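Local coordinates for protein trehalose-6-phosphate phosphatase (Candida albicans, PDB 5DXI) that is a phosphatase of the HAD superfamily, modelled here with magnesium and beryllium trifluoride bound in its active site, at residues L8-L14 / E292-L297; D59-Q63 / P202-K206. The contacts are given in a common frame with arbitrary orientation. Residue numbers count along the deposited sequence, not the author numbering.

Contact 1. Residues L8-L14 / E292-L297; sequences LNRPLLL and ETLGLL
Helices that share one face of a Rossmann-like sheet often pack as neighbours, and helices 10-19 and 287-298 of this HAD-type chain illustrate it. Their short segments 10-14 and 292-297 run broadly parallel, at a signed crossing angle of -37° and an axis separation of 10.1 Å; Arg10 pairs with Thr293 (CA-CA 6.7 Å) and Leu14 with Leu297 (CA-CA 5.9 Å). Leu8 enters in extended form, its backbone hydrogen-bonded to His283 of strand 282-284. Asn9 (phi/psi -82/86) centres an inverse gamma turn and serves as N-cap: Leu12 N donates to Asn9 OD1 at 3.2 Å, while Leu13 N reaches Asn9 O at 3.0 Å in the first helical bond. Leu13, Leu14 and Leu296 adopt tp rotamers, Leu297 mt. The apolar layer brings Leu14 CD2 to 4.0 Å from Leu296 CD2, Leu14 CD1 to 4.0 Å from Leu297 CD2, and Leu13 CD2 to 4.2 Å from Leu297 CD1. Thr293 CG2 sits 3.6 Å from Leu13 CD2 and 3.8 Å from Leu8 CD2. Beneath, Leu13 and Leu297 both rest on Leu229 of strand 227-232. Thr293 OG1 is satisfied within its own helix by donating to Gln289 O; it lies over one face of the Arg10 guanidinium, 3.4 Å from Arg10 CD. The charge of Arg10 is met at the guanidinium edge: extended mtt, it makes a salt bridge in which Arg10 NH1 donates to Glu292 OE1 at 2.9 Å, with an almost linear 176° at the hydrogen.

Contact 2. Residues D59-Q63 / P202-K206; sequences DPKNQ and PHGAK
Residues 59-62 form a type I beta turn, closed by Asn62 N to Asp59 O at 2.9 Å, and strand 62-67 begins at its end. Opposite, 202-206 is irregular: a cis peptide joins His203 to Gly204, and Ala205 N bonds to Pro202 O at 2.7 Å, folding the chain tightly. The segments are nearest at Gln63 and Gly204, whose CA atoms lie 6.4 Å apart. Asp59 OD1 takes Lys61 N at 2.9 Å, an Asx turn within the beta turn, and its OD2 forms a salt bridge with Arg23. His203, with chi1 t and chi2 -85°, reaches across. Gln63, in mm rotamer with chi3 -70°, lays CG over the imidazole face in a CH-pi contact, 3.9 Å from the His203 centroid and 28° off the normal. At the ring edge, His203 CE1 lies 3.1 Å from Lys61 O, while His203 NE2 hydrogen-bonds Arg23 O. A CB on Gly204 would clash with Gln63 CG. This small surface contact, burying 169 Å², lets a loop pack against the N-terminal end of an inner parallel strand of the Rossmann-like HAD sheet.

Overall arrangement
The two contacts, with centres 20 Å apart and nearest atoms about 7 Å apart, do not touch, yet the same sheet unites them. Contact 1 lies on one of its faces, beside strands 227-232, 266-271 and 282-284, whereas contact 2 sits at the N-terminal ends of strands 62-67 and 23-27. Tyr17, farther along helix 10-19 of contact 1, hydrogen-bonds Asn62 of contact 2. Along the sequence, the segments of contact 2 fall between those of contact 1. Just past the strands' other, C-terminal ends, Asp28, Asp30 and Asp233 hold the magnesium, and Ser68 and Lys191 are among the residues round the beryllium trifluoride. Neither contact includes a residue of that site; both pack parts of the fold together away from it.

Contact 1. Residues L8-L14 / E292-L297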
loop_
_atom_site.group_PDB
_atom_site.type_symbol
_atom_site.label_atom_id
_atom_site.label_comp_id
_atom_site.label_asym_id
_atom_site.label_seq_id
_atom_site.Cartn_x
_atom_site.Cartn_y
_atom_site.Cartn_z
ATOM N N LEU A 8 -16.071 -8.583 -0.329
ATOM C CA LEU A 8 -15.727 -8.671 1.089
ATOM C C LEU A 8 -16.960 -8.980 1.927
ATOM O O LEU A 8 -18.017 -8.384 1.732
ATOM C CB LEU A 8 -15.089 -7.358 1.581
ATOM C CG LEU A 8 -14.767 -7.265 3.081
ATOM C CD1 LEU A 8 -13.765 -8.339 3.523
ATOM C CD2 LEU A 8 -14.269 -5.855 3.442
ATOM N N ASN A 9 -16.807 -9.919 2.851
ATOM C CA ASN A 9 -17.842 -10.272 3.815
ATOM C C ASN A 9 -17.810 -9.272 4.989
ATOM O O ASN A 9 -17.167 -9.510 6.005
ATOM C CB ASN A 9 -17.612 -11.713 4.293
ATOM C CG ASN A 9 -18.737 -12.249 5.167
ATOM O OD1 ASN A 9 -19.480 -11.496 5.794
ATOM N ND2 ASN A 9 -18.858 -13.576 5.214
ATOM N N ARG A 10 -18.505 -8.153 4.838
ATOM C CA ARG A 10 -18.404 -7.090 5.830
ATOM C C ARG A 10 -18.896 -7.496 7.234
ATOM O O ARG A 10 -18.237 -7.167 8.216
ATOM C CB ARG A 10 -19.130 -5.841 5.325
ATOM C CG ARG A 10 -18.595 -5.376 3.970
ATOM C CD ARG A 10 -19.097 -4.003 3.583
ATOM N NE ARG A 10 -19.126 -3.807 2.134
ATOM C CZ ARG A 10 -19.451 -2.655 1.558
ATOM N NH1 ARG A 10 -19.739 -1.600 2.321
ATOM N NH2 ARG A 10 -19.476 -2.545 0.234
ATOM N N PRO A 11 -20.025 -8.239 7.338
ATOM C CA PRO A 11 -20.437 -8.669 8.687
ATOM C C PRO A 11 -19.415 -9.530 9.422
ATOM O O PRO A 11 -19.232 -9.341 10.630
ATOM C CB PRO A 11 -21.723 -9.453 8.418
ATOM C CG PRO A 11 -22.303 -8.756 7.219
ATOM C CD PRO A 11 -21.103 -8.462 6.350
ATOM N N LEU A 12 -18.768 -10.455 8.713
ATOM C CA LEU A 12 -17.705 -11.260 9.305
ATOM C C LEU A 12 -16.534 -10.368 9.727
ATOM O O LEU A 12 -15.979 -10.538 10.811
ATOM C CB LEU A 12 -17.217 -12.343 8.325
ATOM C CG LEU A 12 -15.941 -13.094 8.741
ATOM C CD1 LEU A 12 -16.117 -13.759 10.091
ATOM C CD2 LEU A 12 -15.500 -14.124 7.704
ATOM N N LEU A 13 -16.154 -9.432 8.862
ATOM C CA LEU A 13 -15.043 -8.537 9.185
ATOM C C LEU A 13 -15.353 -7.816 10.496
ATOM O O LEU A 13 -14.506 -7.745 11.401
ATOM C CB LEU A 13 -14.782 -7.530 8.056
ATOM C CG LEU A 13 -13.534 -6.663 8.263
ATOM C CD1 LEU A 13 -12.263 -7.510 8.118
ATOM C CD2 LEU A 13 -13.513 -5.522 7.286
ATOM N N LEU A 14 -16.592 -7.333 10.600
ATOM C CA LEU A 14 -17.052 -6.612 11.783
ATOM C C LEU A 14 -16.991 -7.510 13.012
ATOM O O LEU A 14 -16.527 -7.097 14.074
ATOM C CB LEU A 14 -18.481 -6.096 11.566
ATOM C CG LEU A 14 -19.158 -5.297 12.690
ATOM C CD1 LEU A 14 -18.354 -4.056 13.068
ATOM C CD2 LEU A 14 -20.578 -4.915 12.287
ATOM N N GLU A 292 -17.078 3.016 3.687
ATOM C CA GLU A 292 -18.277 2.410 4.271
ATOM C C GLU A 292 -17.870 1.325 5.249
ATOM O O GLU A 292 -18.328 1.298 6.395
ATOM C CB GLU A 292 -19.189 1.810 3.194
ATOM C CG GLU A 292 -19.801 2.818 2.230
ATOM C CD GLU A 292 -20.559 2.151 1.094
ATOM O OE1 GLU A 292 -20.581 0.894 1.021
ATOM O OE2 GLU A 292 -21.117 2.885 0.247
ATOM N N THR A 293 -16.964 0.456 4.799
ATOM C CA THR A 293 -16.498 -0.663 5.606
ATOM C C THR A 293 -15.729 -0.185 6.828
ATOM O O THR A 293 -15.936 -0.686 7.939
ATOM C CB THR A 293 -15.604 -1.632 4.780
ATOM O OG1 THR A 293 -16.322 -2.101 3.634
ATOM C CG2 THR A 293 -15.187 -2.819 5.619
ATOM N N LEU A 294 -14.822 0.771 6.636
ATOM C CA LEU A 294 -14.070 1.284 7.781
ATOM C C LEU A 294 -15.018 2.039 8.729
ATOM O O LEU A 294 -14.903 1.939 9.965
ATOM C CB LEU A 294 -12.904 2.176 7.316
ATOM C CG LEU A 294 -11.850 1.453 6.458
ATOM C CD1 LEU A 294 -10.724 2.390 6.052
ATOM C CD2 LEU A 294 -11.288 0.233 7.193
ATOM N N GLY A 295 -15.945 2.791 8.141
ATOM C CA GLY A 295 -16.980 3.472 8.902
ATOM C C GLY A 295 -17.793 2.505 9.742
ATOM O O GLY A 295 -18.102 2.775 10.902
ATOM N N LEU A 296 -18.121 1.359 9.149
ATOM C CA LEU A 296 -18.833 0.297 9.844
ATOM C C LEU A 296 -18.073 -0.164 11.079
ATOM O O LEU A 296 -18.632 -0.247 12.173
ATOM C CB LEU A 296 -19.051 -0.898 8.906
ATOM C CG LEU A 296 -19.741 -2.104 9.549
ATOM C CD1 LEU A 296 -21.204 -1.756 9.820
ATOM C CD2 LEU A 296 -19.594 -3.398 8.725
ATOM N N LEU A 297 -16.788 -0.459 10.900
ATOM C CA LEU A 297 -15.954 -0.868 12.016
ATOM C C LEU A 297 -15.878 0.241 13.055
ATOM O O LEU A 297 -15.844 -0.019 14.257
ATOM C CB LEU A 297 -14.539 -1.213 11.547
ATOM C CG LEU A 297 -14.364 -2.303 10.488
ATOM C CD1 LEU A 297 -12.879 -2.546 10.241
ATOM C CD2 LEU A 297 -15.056 -3.568 10.936
#

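Contact 2. Residues D59-Q63 / P202-K206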
loop_
_atom_site.group_PDB
_atom_site.type_symbol
_atom_site.label_atom_id
_atom_site.label_comp_id
_atom_site.label_asym_id
_atom_site.label_seq_id
_atom_site.Cartn_x
_atom_site.Cartn_y
_atom_site.Cartn_z
ATOM N N ASP A 59 -9.032 4.156 19.752
ATOM C CA ASP A 59 -9.089 2.875 20.437
ATOM C C ASP A 59 -7.668 2.341 20.594
ATOM O O ASP A 59 -6.977 2.093 19.606
ATOM C CB ASP A 59 -9.979 1.897 19.657
ATOM C CG ASP A 59 -10.301 0.629 20.435
ATOM O OD1 ASP A 59 -9.530 0.233 21.339
ATOM O OD2 ASP A 59 -11.343 0.016 20.125
ATOM N N PRO A 60 -7.211 2.197 21.843
ATOM C CA PRO A 60 -5.841 1.726 22.072
ATOM C C PRO A 60 -5.626 0.276 21.597
ATOM O O PRO A 60 -4.476 -0.164 21.515
ATOM C CB PRO A 60 -5.673 1.850 23.591
ATOM C CG PRO A 60 -7.065 1.788 24.131
ATOM C CD PRO A 60 -7.926 2.465 23.102
ATOM N N LYS A 61 -6.702 -0.453 21.296
ATOM C CA LYS A 61 -6.556 -1.781 20.691
ATOM C C LYS A 61 -6.076 -1.690 19.243
ATOM O O LYS A 61 -5.547 -2.662 18.691
ATOM C CB LYS A 61 -7.875 -2.564 20.728
ATOM C CG LYS A 61 -8.369 -2.956 22.113
ATOM C CD LYS A 61 -9.718 -3.667 22.023
ATOM C CE LYS A 61 -10.221 -4.095 23.398
ATOM N NZ LYS A 61 -11.671 -4.466 23.395
ATOM N N ASN A 62 -6.241 -0.517 18.639
ATOM C CA ASN A 62 -5.951 -0.346 17.219
ATOM C C ASN A 62 -4.608 0.324 16.936
ATOM O O ASN A 62 -4.239 1.297 17.594
ATOM C CB ASN A 62 -7.059 0.466 16.556
ATOM C CG ASN A 62 -8.389 -0.262 16.545
ATOM O OD1 ASN A 62 -8.451 -1.479 16.731
ATOM N ND2 ASN A 62 -9.465 0.487 16.340
ATOM N N GLN A 63 -3.891 -0.201 15.946
ATOM C CA GLN A 63 -2.720 0.460 15.375
ATOM C C GLN A 63 -2.952 0.636 13.876
ATOM O O GLN A 63 -3.251 -0.333 13.165
ATOM C CB GLN A 63 -1.447 -0.348 15.612
ATOM C CG GLN A 63 -1.020 -0.469 17.061
ATOM C CD GLN A 63 -0.626 0.869 17.643
ATOM O OE1 GLN A 63 0.402 1.437 17.273
ATOM N NE2 GLN A 63 -1.445 1.384 18.553
ATOM N N PRO A 202 5.818 -6.999 18.266
ATOM C CA PRO A 202 4.907 -6.805 19.396
ATOM C C PRO A 202 3.926 -5.657 19.158
ATOM O O PRO A 202 4.332 -4.536 18.845
ATOM C CB PRO A 202 5.852 -6.471 20.556
ATOM C CG PRO A 202 7.180 -7.033 20.150
ATOM C CD PRO A 202 7.232 -6.883 18.659
ATOM N N HIS A 203 2.634 -5.958 19.237
ATOM C CA HIS A 203 1.580 -4.951 19.091
ATOM C C HIS A 203 1.612 -3.974 20.267
ATOM O O HIS A 203 1.677 -4.406 21.418
ATOM C CB HIS A 203 0.218 -5.637 19.011
ATOM C CG HIS A 203 -0.923 -4.723 18.700
ATOM N ND1 HIS A 203 -1.595 -4.005 19.665
ATOM C CD2 HIS A 203 -1.558 -4.470 17.531
ATOM C CE1 HIS A 203 -2.575 -3.323 19.097
ATOM N NE2 HIS A 203 -2.575 -3.591 17.803
ATOM N N GLY A 204 1.611 -2.672 20.023
ATOM C CA GLY A 204 2.018 -2.039 18.787
ATOM C C GLY A 204 3.237 -1.192 19.186
ATOM O O GLY A 204 3.164 0.022 19.369
ATOM N N ALA A 205 4.363 -1.880 19.350
ATOM C CA ALA A 205 5.643 -1.304 19.754
ATOM C C ALA A 205 6.359 -0.644 18.583
ATOM O O ALA A 205 6.092 -0.963 17.421
ATOM C CB ALA A 205 6.530 -2.377 20.367
ATOM N N LYS A 206 7.246 0.298 18.887
ATOM C CA LYS A 206 8.009 0.961 17.843
ATOM C C LYS A 206 8.967 -0.017 17.171
ATOM O O LYS A 206 9.247 -1.094 17.705
ATOM C CB LYS A 206 8.787 2.149 18.419
ATOM C CG LYS A 206 7.904 3.299 18.885
ATOM C CD LYS A 206 8.738 4.497 19.302
ATOM C CE LYS A 206 7.859 5.664 19.738
ATOM N NZ LYS A 206 8.527 6.986 19.531
#